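Local atomic coordinates of protein SeqA (Vibrio cholerae, PDB entry 3SK7), a protein that negatively regulates the initiation of DNA replication, probably by binding pairs of hemimethylated GATC sequences in the origin region so that each chromosome starts replication once per cell cycle. Residues 27-30 with 31-35; 36-39 with 40-43; 57-60 with 61-64; 81-84 with 85-88. All coordinates share one frame; numbering follows the deposited sequence.

Contact 1: 27-30 with 31-35; sequences FMLI and LSTLH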
ATOM      1  N   PHE A  27       3.850   4.940   2.960  1.00  6.10           N
ATOM      2  CA  PHE A  27       2.690   4.354   2.271  1.00  5.99           C
ATOM      3  C   PHE A  27       3.158   3.548   1.063  1.00  7.85           C
ATOM      4  O   PHE A  27       2.797   2.383   0.882  1.00  6.28           O
ATOM      5  CB  PHE A  27       1.751   5.487   1.879  1.00  8.37           C
ATOM      6  CG  PHE A  27       0.559   5.094   1.048  1.00  7.22           C
ATOM      7  CD1 PHE A  27      -0.458   4.330   1.578  1.00  6.49           C
ATOM      8  CD2 PHE A  27       0.428   5.555  -0.238  1.00  8.27           C
ATOM      9  CE1 PHE A  27      -1.591   4.044   0.839  1.00  8.96           C
ATOM     10  CE2 PHE A  27      -0.701   5.263  -0.972  1.00 11.69           C
ATOM     11  CZ  PHE A  27      -1.700   4.501  -0.433  1.00 10.13           C
ATOM     12  N   MET A  28       3.952   4.184   0.214  1.00  7.00           N
ATOM     13  CA  MET A  28       4.453   3.518  -0.973  1.00  6.53           C
ATOM     14  C   MET A  28       5.320   2.280  -0.694  1.00  5.55           C
ATOM     15  O   MET A  28       5.172   1.247  -1.369  1.00  7.24           O
ATOM     16  CB  MET A  28       5.210   4.501  -1.865  1.00  6.55           C
ATOM     17  CG  MET A  28       4.332   5.533  -2.560  1.00 11.42           C
ATOM     18  SD  MET A  28       3.075   4.756  -3.570  1.00 18.71           S
ATOM     19  CE  MET A  28       2.704   5.984  -4.771  1.00 22.33           C
ATOM     20  N   LEU A  29       6.219   2.391   0.296  1.00  5.77           N
ATOM     21  CA  LEU A  29       7.075   1.264   0.610  1.00  5.92           C
ATOM     22  C   LEU A  29       6.269   0.109   1.214  1.00  7.56           C
ATOM     23  O   LEU A  29       6.539  -1.050   0.945  1.00  7.24           O
ATOM     24  CB  LEU A  29       8.212   1.692   1.535  1.00  6.93           C
ATOM     25  CG  LEU A  29       9.232   0.625   1.915  1.00  8.38           C
ATOM     26  CD1 LEU A  29       9.786  -0.073   0.688  1.00  9.48           C
ATOM     27  CD2 LEU A  29      10.353   1.243   2.727  1.00 10.00           C
ATOM     28  N   ILE A  30       5.272   0.430   2.012  1.00  5.81           N
ATOM     29  CA  ILE A  30       4.368  -0.599   2.523  1.00  6.26           C
ATOM     30  C   ILE A  30       3.671  -1.350   1.374  1.00  3.80           C
ATOM     31  O   ILE A  30       3.656  -2.600   1.344  1.00  5.51           O
ATOM     32  CB  ILE A  30       3.323   0.016   3.455  1.00  5.61           C
ATOM     33  CG1 ILE A  30       3.936   0.326   4.818  1.00  7.12           C
ATOM     34  CG2 ILE A  30       2.122  -0.918   3.659  1.00  7.17           C
ATOM     35  CD1 ILE A  30       3.144   1.324   5.651  1.00  7.50           C
ATOM     36  N   LEU A  31       3.117  -0.599   0.420  1.00  5.16           N
ATOM     37  CA  LEU A  31       2.480  -1.228  -0.735  1.00  5.10           C
ATOM     38  C   LEU A  31       3.470  -2.055  -1.568  1.00  5.64           C
ATOM     39  O   LEU A  31       3.168  -3.185  -1.963  1.00  5.80           O
ATOM     40  CB  LEU A  31       1.788  -0.200  -1.600  1.00  6.09           C
ATOM     41  CG  LEU A  31       0.591   0.510  -0.961  1.00  6.66           C
ATOM     42  CD1 LEU A  31       0.216   1.727  -1.780  1.00  9.58           C
ATOM     43  CD2 LEU A  31      -0.589  -0.413  -0.824  1.00  7.60           C
ATOM     44  N   SER A  32       4.650  -1.504  -1.820  1.00  5.24           N
ATOM     45  CA  SER A  32       5.653  -2.245  -2.580  0.61  5.79           C
ATOM     46  C   SER A  32       5.986  -3.546  -1.880  1.00  5.09           C
ATOM     47  O   SER A  32       6.199  -4.584  -2.531  1.00  6.77           O
ATOM     48  CB  SER A  32       6.942  -1.432  -2.737  0.61  6.38           C
ATOM     49  OG  SER A  32       6.769  -0.284  -3.557  0.61  7.54           O
ATOM     50  N   THR A  33       6.079  -3.479  -0.561  1.00  6.32           N
ATOM     51  CA  THR A  33       6.470  -4.642   0.227  1.00  5.43           C
ATOM     52  C   THR A  33       5.379  -5.712   0.218  1.00  5.94           C
ATOM     53  O   THR A  33       5.665  -6.905   0.109  1.00  5.57           O
ATOM     54  CB  THR A  33       6.815  -4.251   1.655  1.00  5.77           C
ATOM     55  OG1 THR A  33       7.927  -3.350   1.658  1.00  8.62           O
ATOM     56  CG2 THR A  33       7.192  -5.477   2.479  1.00  7.78           C
ATOM     57  N   LEU A  34       4.127  -5.282   0.331  1.00  6.51           N
ATOM     58  CA  LEU A  34       3.008  -6.220   0.279  1.00  6.79           C
ATOM     59  C   LEU A  34       3.012  -6.959  -1.038  1.00  5.20           C
ATOM     60  O   LEU A  34       2.772  -8.180  -1.087  1.00  7.59           O
ATOM     61  CB  LEU A  34       1.679  -5.489   0.483  1.00  6.50           C
ATOM     62  CG  LEU A  34       1.426  -5.009   1.912  1.00  6.88           C
ATOM     63  CD1 LEU A  34       0.284  -4.035   1.921  1.00  5.27           C
ATOM     64  CD2 LEU A  34       1.119  -6.145   2.841  1.00  8.58           C
ATOM     65  N   HIS A  35       3.272  -6.232  -2.120  1.00  6.07           N
ATOM     66  CA  HIS A  35       3.350  -6.871  -3.425  1.00  6.54           C
ATOM     67  C   HIS A  35       4.508  -7.863  -3.525  1.00  6.88           C
ATOM     68  O   HIS A  35       4.368  -8.943  -4.098  1.00  9.37           O
ATOM     69  CB  HIS A  35       3.466  -5.813  -4.514  1.00  8.04           C
ATOM     70  CG  HIS A  35       3.643  -6.364  -5.898  1.00  8.13           C
ATOM     71  ND1 HIS A  35       4.874  -6.580  -6.451  1.00  9.88           N
ATOM     72  CD2 HIS A  35       2.723  -6.731  -6.820  1.00  9.26           C
ATOM     73  CE1 HIS A  35       4.717  -7.062  -7.688  1.00 10.68           C
ATOM     74  NE2 HIS A  35       3.427  -7.157  -7.927  1.00 13.01           N
TER
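Two successive turns of the central helix 23-37 of the SeqA C-terminal domain meet here, with Phe27 packed on Leu31 and Ile30 on Leu34, and Thr33 bonded to the Leu29 carbonyl, each pair four residues apart. The main chain makes the regular i to i+4 ladder: Leu31 N binds Phe27 O, Ser32 N binds Met28 O, and Leu34 N binds Ile30 O at 2.9 Å. On one side of the helix, the Leu31 methyl CD1 stands over a face of the Phe27 ring, 3.8 Å from the ring centroid and 18° off the normal, a CH-pi contact. The methyl is displaced toward the rim and comes nearest CZ, at 3.6 Å. With chi1 of Phe27 at 175°, CG is trans to the backbone N, and the ring swings along the helix to receive this methyl. Lys91, Met94 and Val95 of helix 88-101 also touch Phe27. Ile30 and Leu34 run side by side in the same direction, Ile30 CG2 lying 4.0 Å from Leu34 CD1; Phe17 and Met8 respectively pack on them from the N-terminal helices. Ser32 sends its hydroxyl to the carbonyl of Pro76 and so ties the helix to the loop before strand 81-82. The hydroxyl of Thr33 instead stays on its own helix. Its chi1 of -62° folds OG1 back over the preceding turn, and the Leu29 carbonyl is gripped twice from opposite faces of its plane, by Thr33 N at 2.9 Å and by Thr33 OG1 at 2.8 Å.

Contact 2: 36-39 with 40-43; sequences RIDS and ASFS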
ATOM      1  N   ARG A  36       5.656  -7.485  -2.992  1.00  6.92           N
ATOM      2  CA  ARG A  36       6.811  -8.364  -2.959  1.00 10.21           C
ATOM      3  C   ARG A  36       6.522  -9.659  -2.211  1.00 10.08           C
ATOM      4  O   ARG A  36       6.919 -10.758  -2.649  1.00 12.83           O
ATOM      5  CB  ARG A  36       7.991  -7.646  -2.295  1.00 10.88           C
ATOM      6  CG  ARG A  36       9.239  -8.497  -2.233  1.00 16.30           C
ATOM      7  CD  ARG A  36      10.467  -7.683  -1.852  1.00 20.54           C
ATOM      8  NE  ARG A  36      10.375  -7.084  -0.525  1.00 25.35           N
ATOM      9  CZ  ARG A  36      10.533  -7.750   0.622  1.00 27.14           C
ATOM     10  NH1 ARG A  36      10.446  -7.108   1.788  1.00 22.37           N
ATOM     11  NH2 ARG A  36      10.761  -9.064   0.613  1.00 27.22           N
ATOM     12  N   ILE A  37       5.835  -9.534  -1.074  1.00  8.57           N
ATOM     13  CA  ILE A  37       5.535 -10.688  -0.233  1.00 10.27           C
ATOM     14  C   ILE A  37       4.606 -11.693  -0.896  1.00 11.57           C
ATOM     15  O   ILE A  37       4.790 -12.906  -0.751  1.00 15.15           O
ATOM     16  CB  ILE A  37       4.901 -10.224   1.122  1.00 13.23           C
ATOM     17  CG1 ILE A  37       5.963  -9.573   1.988  1.00 20.00           C
ATOM     18  CG2 ILE A  37       4.243 -11.390   1.844  1.00 20.95           C
ATOM     19  CD1 ILE A  37       5.365  -8.863   3.164  1.00 21.37           C
ATOM     20  N   ASP A  38       3.581 -11.210  -1.598  1.00 11.08           N
ATOM     21  CA  ASP A  38       2.636 -12.103  -2.265  1.00 13.86           C
ATOM     22  C   ASP A  38       1.954 -11.342  -3.404  1.00 10.93           C
ATOM     23  O   ASP A  38       0.918 -10.720  -3.225  1.00 11.50           O
ATOM     24  CB  ASP A  38       1.593 -12.636  -1.281  1.00 20.58           C
ATOM     25  CG  ASP A  38       0.726 -13.728  -1.872  1.00 23.16           C
ATOM     26  OD1 ASP A  38       0.581 -13.784  -3.119  1.00 24.91           O
ATOM     27  OD2 ASP A  38       0.174 -14.517  -1.070  1.00 31.50           O
ATOM     28  N   SER A  39       2.552 -11.396  -4.588  1.00 12.18           N
ATOM     29  CA  SER A  39       2.087 -10.571  -5.687  1.00 12.83           C
ATOM     30  C   SER A  39       0.679 -10.967  -6.127  1.00 11.72           C
ATOM     31  O   SER A  39      -0.131 -10.105  -6.450  1.00 12.62           O
ATOM     32  CB  SER A  39       3.072 -10.634  -6.841  1.00 16.40           C
ATOM     33  OG  SER A  39       3.171 -11.953  -7.316  1.00 24.82           O
ATOM     34  N   ALA A  40       0.370 -12.257  -6.095  1.00 14.10           N
ATOM     35  CA  ALA A  40      -0.944 -12.723  -6.532  1.00 15.04           C
ATOM     36  C   ALA A  40      -2.060 -12.226  -5.625  1.00 12.92           C
ATOM     37  O   ALA A  40      -3.105 -11.747  -6.090  1.00 14.00           O
ATOM     38  CB  ALA A  40      -0.973 -14.248  -6.592  1.00 15.22           C
ATOM     39  N   SER A  41      -1.827 -12.339  -4.317  1.00 13.50           N
ATOM     40  CA  SER A  41      -2.766 -11.879  -3.313  1.00 12.89           C
ATOM     41  C   SER A  41      -2.937 -10.350  -3.380  1.00  9.41           C
ATOM     42  O   SER A  41      -4.046  -9.813  -3.309  1.00 10.69           O
ATOM     43  CB  SER A  41      -2.258 -12.321  -1.948  1.00 20.32           C
ATOM     44  OG  SER A  41      -3.163 -11.956  -0.958  1.00 26.25           O
ATOM     45  N   PHE A  42      -1.813  -9.658  -3.538  1.00  8.64           N
ATOM     46  CA  PHE A  42      -1.825  -8.197  -3.660  1.00 10.02           C
ATOM     47  C   PHE A  42      -2.617  -7.763  -4.886  1.00  8.46           C
ATOM     48  O   PHE A  42      -3.449  -6.837  -4.809  1.00  9.45           O
ATOM     49  CB  PHE A  42      -0.405  -7.649  -3.744  1.00  9.69           C
ATOM     50  CG  PHE A  42      -0.337  -6.157  -3.833  1.00  8.79           C
ATOM     51  CD1 PHE A  42      -0.313  -5.519  -5.067  1.00 10.98           C
ATOM     52  CD2 PHE A  42      -0.273  -5.384  -2.684  1.00  9.34           C
ATOM     53  CE1 PHE A  42      -0.241  -4.155  -5.132  1.00 10.93           C
ATOM     54  CE2 PHE A  42      -0.176  -4.010  -2.763  1.00  7.60           C
ATOM     55  CZ  PHE A  42      -0.160  -3.403  -3.972  1.00  8.73           C
ATOM     56  N   SER A  43      -2.366  -8.435  -6.016  1.00  8.75           N
ATOM     57  CA  SER A  43      -3.056  -8.125  -7.264  0.52 11.27           C
ATOM     58  C   SER A  43      -4.564  -8.274  -7.087  1.00  9.85           C
ATOM     59  O   SER A  43      -5.347  -7.385  -7.486  1.00 11.63           O
ATOM     60  CB  SER A  43      -2.564  -9.033  -8.390  0.52 12.26           C
ATOM     61  OG  SER A  43      -3.238  -8.742  -9.609  0.52 16.58           O
TER
HETATM   62  O   HOH W   1      -1.446 -12.756   1.375  1.00 20.04           O
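Asp38 is the N-cap of helix 39-47 and its carboxylate caps Ser41 N, at the turn where helix 23-37 gives way to it. Among the hydrogen bonds, the capping one is nearly straight: Ser41 N donates to Asp38 OD1 over 3.1 Å at 169°, reaching the oxygen from above the carboxylate plane. The carboxylate is placed for this by chi1 of -171°, which carries CG away from the backbone N and beside the carbonyl carbon. The main chain then takes over, with Phe42 N bound to Asp38 O at 2.9 Å and Ser43 N to Ser39 O at 2.8 Å. Packing adds the Ser41 CB, 3.3 Å from Asp38 CG, so the carboxylate rests against the first turn. A water bound to Ser41 OG at 3.0 Å also donates weakly to Asp38 OD2. Charge enters through that same OD2, which forms a salt bridge with Lys4; the lysine and the start of the helix would both be expected to favour the ionised acid. Asp38 thereby joins three elements, helix 23-37 that it ends, helix 39-47 that it begins and helix 3-12 that carries Lys4, while Phe42 turns inward onto Leu31 and Leu34 of helix 23-37.

Contact 3: 57-60 with 61-64; sequences ADNE and QTLL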
ATOM      1  N   ALA A  57      -4.854   0.908  -9.997  1.00  9.99           N
ATOM      2  CA  ALA A  57      -4.949   0.465 -11.372  1.00  8.78           C
ATOM      3  C   ALA A  57      -3.619  -0.114 -11.812  1.00  8.89           C
ATOM      4  O   ALA A  57      -2.631  -0.003 -11.088  1.00 10.14           O
ATOM      5  CB  ALA A  57      -5.369   1.604 -12.296  1.00 10.50           C
ATOM      6  N   ASP A  58      -3.575  -0.692 -13.007  1.00 11.27           N
ATOM      7  CA  ASP A  58      -2.317  -1.146 -13.601  1.00 12.41           C
ATOM      8  C   ASP A  58      -1.754  -0.151 -14.601  1.00 12.98           C
ATOM      9  O   ASP A  58      -0.793  -0.443 -15.306  1.00 15.23           O
ATOM     10  CB  ASP A  58      -2.425  -2.558 -14.190  1.00 13.68           C
ATOM     11  CG  ASP A  58      -3.132  -2.584 -15.523  1.00 16.46           C
ATOM     12  OD1 ASP A  58      -3.846  -1.616 -15.846  1.00 19.82           O
ATOM     13  OD2 ASP A  58      -2.985  -3.596 -16.242  1.00 20.28           O
ATOM     14  N   ASN A  59      -2.306   1.052 -14.601  1.00 11.55           N
ATOM     15  CA  ASN A  59      -1.821   2.132 -15.452  1.00 11.33           C
ATOM     16  C   ASN A  59      -2.335   3.497 -14.983  1.00 12.17           C
ATOM     17  O   ASN A  59      -3.350   3.585 -14.314  1.00 12.46           O
ATOM     18  CB  ASN A  59      -2.221   1.892 -16.892  1.00 14.54           C
ATOM     19  CG  ASN A  59      -3.720   2.040 -17.116  1.00 15.81           C
ATOM     20  OD1 ASN A  59      -4.187   3.101 -17.504  1.00 19.88           O
ATOM     21  ND2 ASN A  59      -4.480   0.988 -16.811  1.00 20.47           N
ATOM     22  N   GLU A  60      -1.612   4.561 -15.323  1.00 12.43           N
ATOM     23  CA  GLU A  60      -1.930   5.907 -14.866  1.00 12.42           C
ATOM     24  C   GLU A  60      -3.273   6.422 -15.411  1.00 13.47           C
ATOM     25  O   GLU A  60      -4.046   7.082 -14.709  1.00 12.10           O
ATOM     26  CB  GLU A  60      -0.808   6.847 -15.311  1.00 14.34           C
ATOM     27  CG  GLU A  60      -0.991   8.273 -14.886  1.00 16.60           C
ATOM     28  CD  GLU A  60       0.172   9.166 -15.268  1.00 16.70           C
ATOM     29  OE1 GLU A  60       0.950   8.823 -16.195  1.00 17.67           O
ATOM     30  OE2 GLU A  60       0.282  10.226 -14.641  1.00 19.73           O
ATOM     31  N   GLN A  61      -3.537   6.118 -16.669  1.00 14.49           N
ATOM     32  CA  GLN A  61      -4.671   6.713 -17.355  0.50 16.17           C
ATOM     33  C   GLN A  61      -6.003   6.296 -16.761  1.00 16.71           C
ATOM     34  O   GLN A  61      -6.923   7.101 -16.666  1.00 16.48           O
ATOM     35  CB  GLN A  61      -4.646   6.366 -18.841  0.50 19.08           C
ATOM     36  CG  GLN A  61      -5.774   7.035 -19.636  0.50 21.43           C
ATOM     37  CD  GLN A  61      -5.768   8.559 -19.508  0.50 29.84           C
ATOM     38  OE1 GLN A  61      -4.801   9.223 -19.892  0.50 35.84           O
ATOM     39  NE2 GLN A  61      -6.847   9.117 -18.960  0.50 22.70           N
ATOM     40  N   THR A  62      -6.109   5.041 -16.377  1.00 13.74           N
ATOM     41  CA  THR A  62      -7.337   4.550 -15.760  1.00 15.24           C
ATOM     42  C   THR A  62      -7.695   5.395 -14.533  1.00 14.70           C
ATOM     43  O   THR A  62      -8.872   5.722 -14.268  1.00 16.63           O
ATOM     44  CB  THR A  62      -7.199   3.082 -15.352  1.00 15.47           C
ATOM     45  OG1 THR A  62      -7.122   2.260 -16.524  1.00 19.22           O
ATOM     46  CG2 THR A  62      -8.373   2.648 -14.501  1.00 16.29           C
ATOM     47  N   LEU A  63      -6.670   5.767 -13.778  1.00 10.63           N
ATOM     48  CA  LEU A  63      -6.920   6.538 -12.591  1.00  9.59           C
ATOM     49  C   LEU A  63      -7.233   7.991 -12.927  1.00 10.65           C
ATOM     50  O   LEU A  63      -8.061   8.627 -12.261  1.00 13.61           O
ATOM     51  CB  LEU A  63      -5.740   6.457 -11.612  1.00  9.95           C
ATOM     52  CG  LEU A  63      -5.479   5.080 -11.030  1.00 10.99           C
ATOM     53  CD1 LEU A  63      -4.243   5.141 -10.118  1.00 12.18           C
ATOM     54  CD2 LEU A  63      -6.687   4.561 -10.293  1.00 10.55           C
ATOM     55  N   LEU A  64      -6.599   8.524 -13.971  1.00 11.95           N
ATOM     56  CA  LEU A  64      -6.981   9.852 -14.447  1.00 14.46           C
ATOM     57  C   LEU A  64      -8.399   9.865 -15.045  1.00 15.49           C
ATOM     58  O   LEU A  64      -9.114  10.865 -14.951  1.00 16.98           O
ATOM     59  CB  LEU A  64      -5.967  10.367 -15.469  1.00 15.64           C
ATOM     60  CG  LEU A  64      -4.587  10.657 -14.895  1.00 15.30           C
ATOM     61  CD1 LEU A  64      -3.655  11.118 -15.996  1.00 19.89           C
ATOM     62  CD2 LEU A  64      -4.647  11.678 -13.833  1.00 19.31           C
TER
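The chain runs extended through Ala57 at the end of strand 56-57, turns at Asp58, and winds into helix 60-66, where Leu64 N binds Glu60 O at 3.0 Å in the carbonyl plane and Leu63 N reaches the same oxygen only weakly. Asn59 is the N-cap, and its amide works at both ends. OD1 accepts from Thr62 N at 3.0 Å, with the donor 39° out of the carbonyl plane. ND2 gives one N-H to Thr62 OG1 at 2.9 Å, tilted from the amide plane, and another to Asp58 OD1 at 2.8 Å, which lies in that plane. A chi1 of 69° sets CG of Asn59 between the backbone N and the carbonyl carbon, and the side chain crosses that of Thr62 at about a right angle, which brings both amide ends to this residue. Apart from this polar cap, the methyl of Ala57 meets Leu63, its CB 3.7 Å from Leu63 CG, and also approaches Thr62. On another side of the helix Glu60, extended, crosses Leu64, with CG 4.1 Å from Leu64 CD1. Trp81 touches Glu60 and Leu63, joining the helix to the neighbouring strand. Between them, the three hydrogen bonds of the Asn59 side chain tell its oxygen from its nitrogen and fix the amide's rotation, and the nearby Asp58 carboxylate would be expected to polarise the amide.

Contact 4: 81-84 with 85-88; sequences WVIT and NNNT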
ATOM      1  N   TRP A  81      -0.421   1.306  -9.918  1.00  8.31           N
ATOM      2  CA  TRP A  81      -0.529   2.724  -9.644  1.00  8.39           C
ATOM      3  C   TRP A  81      -1.582   2.911  -8.570  1.00  7.29           C
ATOM      4  O   TRP A  81      -2.506   2.089  -8.441  1.00  7.53           O
ATOM      5  CB  TRP A  81      -0.985   3.483 -10.897  1.00  9.22           C
ATOM      6  CG  TRP A  81       0.063   3.525 -11.984  1.00  8.48           C
ATOM      7  CD1 TRP A  81       0.506   2.485 -12.753  1.00 10.32           C
ATOM      8  CD2 TRP A  81       0.808   4.669 -12.388  1.00  9.42           C
ATOM      9  NE1 TRP A  81       1.494   2.920 -13.615  1.00 11.45           N
ATOM     10  CE2 TRP A  81       1.703   4.255 -13.398  1.00 10.65           C
ATOM     11  CE3 TRP A  81       0.816   6.002 -11.992  1.00 10.21           C
ATOM     12  CZ2 TRP A  81       2.586   5.135 -14.017  1.00 12.59           C
ATOM     13  CZ3 TRP A  81       1.679   6.869 -12.618  1.00 10.96           C
ATOM     14  CH2 TRP A  81       2.557   6.434 -13.613  1.00 12.55           C
ATOM     15  N   VAL A  82      -1.431   3.984  -7.789  1.00  6.83           N
ATOM     16  CA  VAL A  82      -2.381   4.299  -6.727  1.00  7.22           C
ATOM     17  C   VAL A  82      -2.679   5.785  -6.694  1.00  8.90           C
ATOM     18  O   VAL A  82      -1.824   6.594  -7.033  1.00  9.95           O
ATOM     19  CB  VAL A  82      -1.850   3.801  -5.365  1.00  8.46           C
ATOM     20  CG1 VAL A  82      -0.577   4.530  -4.940  1.00  8.61           C
ATOM     21  CG2 VAL A  82      -2.881   3.925  -4.282  1.00  7.68           C
ATOM     22  N   ILE A  83      -3.902   6.148  -6.332  1.00  7.35           N
ATOM     23  CA  ILE A  83      -4.246   7.545  -6.167  1.00  9.36           C
ATOM     24  C   ILE A  83      -3.631   8.107  -4.871  1.00  9.80           C
ATOM     25  O   ILE A  83      -3.563   7.424  -3.842  1.00 11.37           O
ATOM     26  CB  ILE A  83      -5.755   7.797  -6.237  1.00 10.84           C
ATOM     27  CG1 ILE A  83      -6.472   7.247  -5.013  1.00 13.66           C
ATOM     28  CG2 ILE A  83      -6.335   7.193  -7.519  1.00 14.13           C
ATOM     29  CD1 ILE A  83      -7.936   7.622  -4.978  1.00 16.61           C
ATOM     30  N   THR A  84      -3.140   9.343  -4.940  1.00 10.21           N
ATOM     31  CA  THR A  84      -2.471   9.955  -3.809  1.00 11.83           C
ATOM     32  C   THR A  84      -3.045  11.293  -3.414  1.00 12.87           C
ATOM     33  O   THR A  84      -2.458  11.964  -2.571  1.00 15.24           O
ATOM     34  CB  THR A  84      -0.963  10.101  -4.008  1.00 12.48           C
ATOM     35  OG1 THR A  84      -0.686  11.116  -4.980  1.00 16.02           O
ATOM     36  CG2 THR A  84      -0.334   8.815  -4.448  1.00 15.42           C
ATOM     37  N   ASN A  85      -4.206  11.646  -3.962  1.00 17.38           N
ATOM     38  CA  ASN A  85      -4.896  12.878  -3.562  1.00 22.17           C
ATOM     39  C   ASN A  85      -5.637  12.659  -2.257  1.00 20.22           C
ATOM     40  O   ASN A  85      -6.863  12.778  -2.186  1.00 26.23           O
ATOM     41  CB  ASN A  85      -5.910  13.321  -4.630  1.00 27.72           C
ATOM     42  CG  ASN A  85      -7.101  12.355  -4.742  1.00 30.43           C
ATOM     43  OD1 ASN A  85      -6.987  11.172  -4.429  1.00 28.90           O
ATOM     44  ND2 ASN A  85      -8.243  12.866  -5.182  1.00 34.08           N
ATOM     45  N   ASN A  86      -4.902  12.327  -1.213  1.00 17.68           N
ATOM     46  CA  ASN A  86      -5.557  11.935   0.023  1.00 17.71           C
ATOM     47  C   ASN A  86      -4.680  12.218   1.233  1.00 14.30           C
ATOM     48  O   ASN A  86      -3.493  12.472   1.086  1.00 15.47           O
ATOM     49  CB  ASN A  86      -5.949  10.452  -0.010  1.00 21.95           C
ATOM     50  CG  ASN A  86      -4.873   9.565  -0.616  1.00 15.73           C
ATOM     51  OD1 ASN A  86      -3.693   9.669  -0.277  1.00 15.97           O
ATOM     52  ND2 ASN A  86      -5.277   8.701  -1.533  1.00 20.03           N
ATOM     53  N   ASN A  87      -5.289  12.180   2.409  1.00 12.01           N
ATOM     54  CA  ASN A  87      -4.590  12.417   3.656  1.00 11.00           C
ATOM     55  C   ASN A  87      -4.107  11.103   4.270  1.00 10.67           C
ATOM     56  O   ASN A  87      -4.338  10.018   3.718  1.00 10.39           O
ATOM     57  CB  ASN A  87      -5.448  13.237   4.644  1.00 12.50           C
ATOM     58  CG  ASN A  87      -6.689  12.512   5.117  1.00 13.65           C
ATOM     59  OD1 ASN A  87      -6.890  11.335   4.850  1.00 14.53           O
ATOM     60  ND2 ASN A  87      -7.539  13.229   5.870  1.00 15.23           N
ATOM     61  N   THR A  88      -3.420  11.188   5.399  1.00 12.20           N
ATOM     62  CA  THR A  88      -2.838  10.006   6.011  1.00 10.77           C
ATOM     63  C   THR A  88      -3.916   9.063   6.499  1.00 11.36           C
ATOM     64  O   THR A  88      -3.772   7.847   6.403  1.00 11.02           O
ATOM     65  CB  THR A  88      -1.895  10.401   7.143  1.00 13.85           C
ATOM     66  OG1 THR A  88      -0.769  11.071   6.564  1.00 19.74           O
ATOM     67  CG2 THR A  88      -1.405   9.175   7.881  1.00 18.41           C
TER
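Asn86 has its CG between the backbone N and the carbonyl carbon, with chi1 at 42°, and chi2 of 47° then turns ND2 back toward the main chain of Ile83. The resulting hydrogen bond runs from Asn86 ND2 to Ile83 O, 3.1 Å long. It comes in from well above the carbonyl plane, 56° out of it, and the acceptor is itself tilted from the amide plane. One residue earlier, Asn85 is the centre of an inverse gamma turn, closed by a weak bond from Asn86 N to Thr84 O at 2.8 Å. The Asn85 amide folds over Ile83 obliquely, its OD1 3.7 Å from Ile83 CD1, a contact of oxygen with methyl. This turn leads the chain out of strand 81-82 and on to helix 88-101, whose N-cap is Asn87, bound through OD1 to Arg90 N. Thr84 OG1 is held by the carbonyl of Lys71 on the adjoining loop. The other end of the Asn86 amide, OD1, accepts from Lys91 NZ on helix 88-101, so one side chain ties the strand exit to the first turns of that helix; the lysine's positive charge would probably polarise the amide and make its N-H a better donor toward Ile83 O.

Contacts 1 and 2 both use helix 23-37, contact 2 taking only its last turn before helix 39-47; their centres are 10 Å apart. Phe42 CE2 of contact 2 lies 3.5 Å from Leu31 O, and its ring meets that of His35 nearly at right angles. Contact 4 packs on contact 1 through Val82, whose CG1 is 3.6 Å from Met28 CE. It also borders contact 3, where Ala57 O and Trp81 N, 2.8 Å apart, pair the strands 56-57 and 81-82. Through strand 81-82, contact 4 joins the small antiparallel sheet to the helical core. Contacts 2 and 3 stay separate, about 8 Å between nearest atoms, and contacts 2 and 4 lie on opposite sides of the chain's centre.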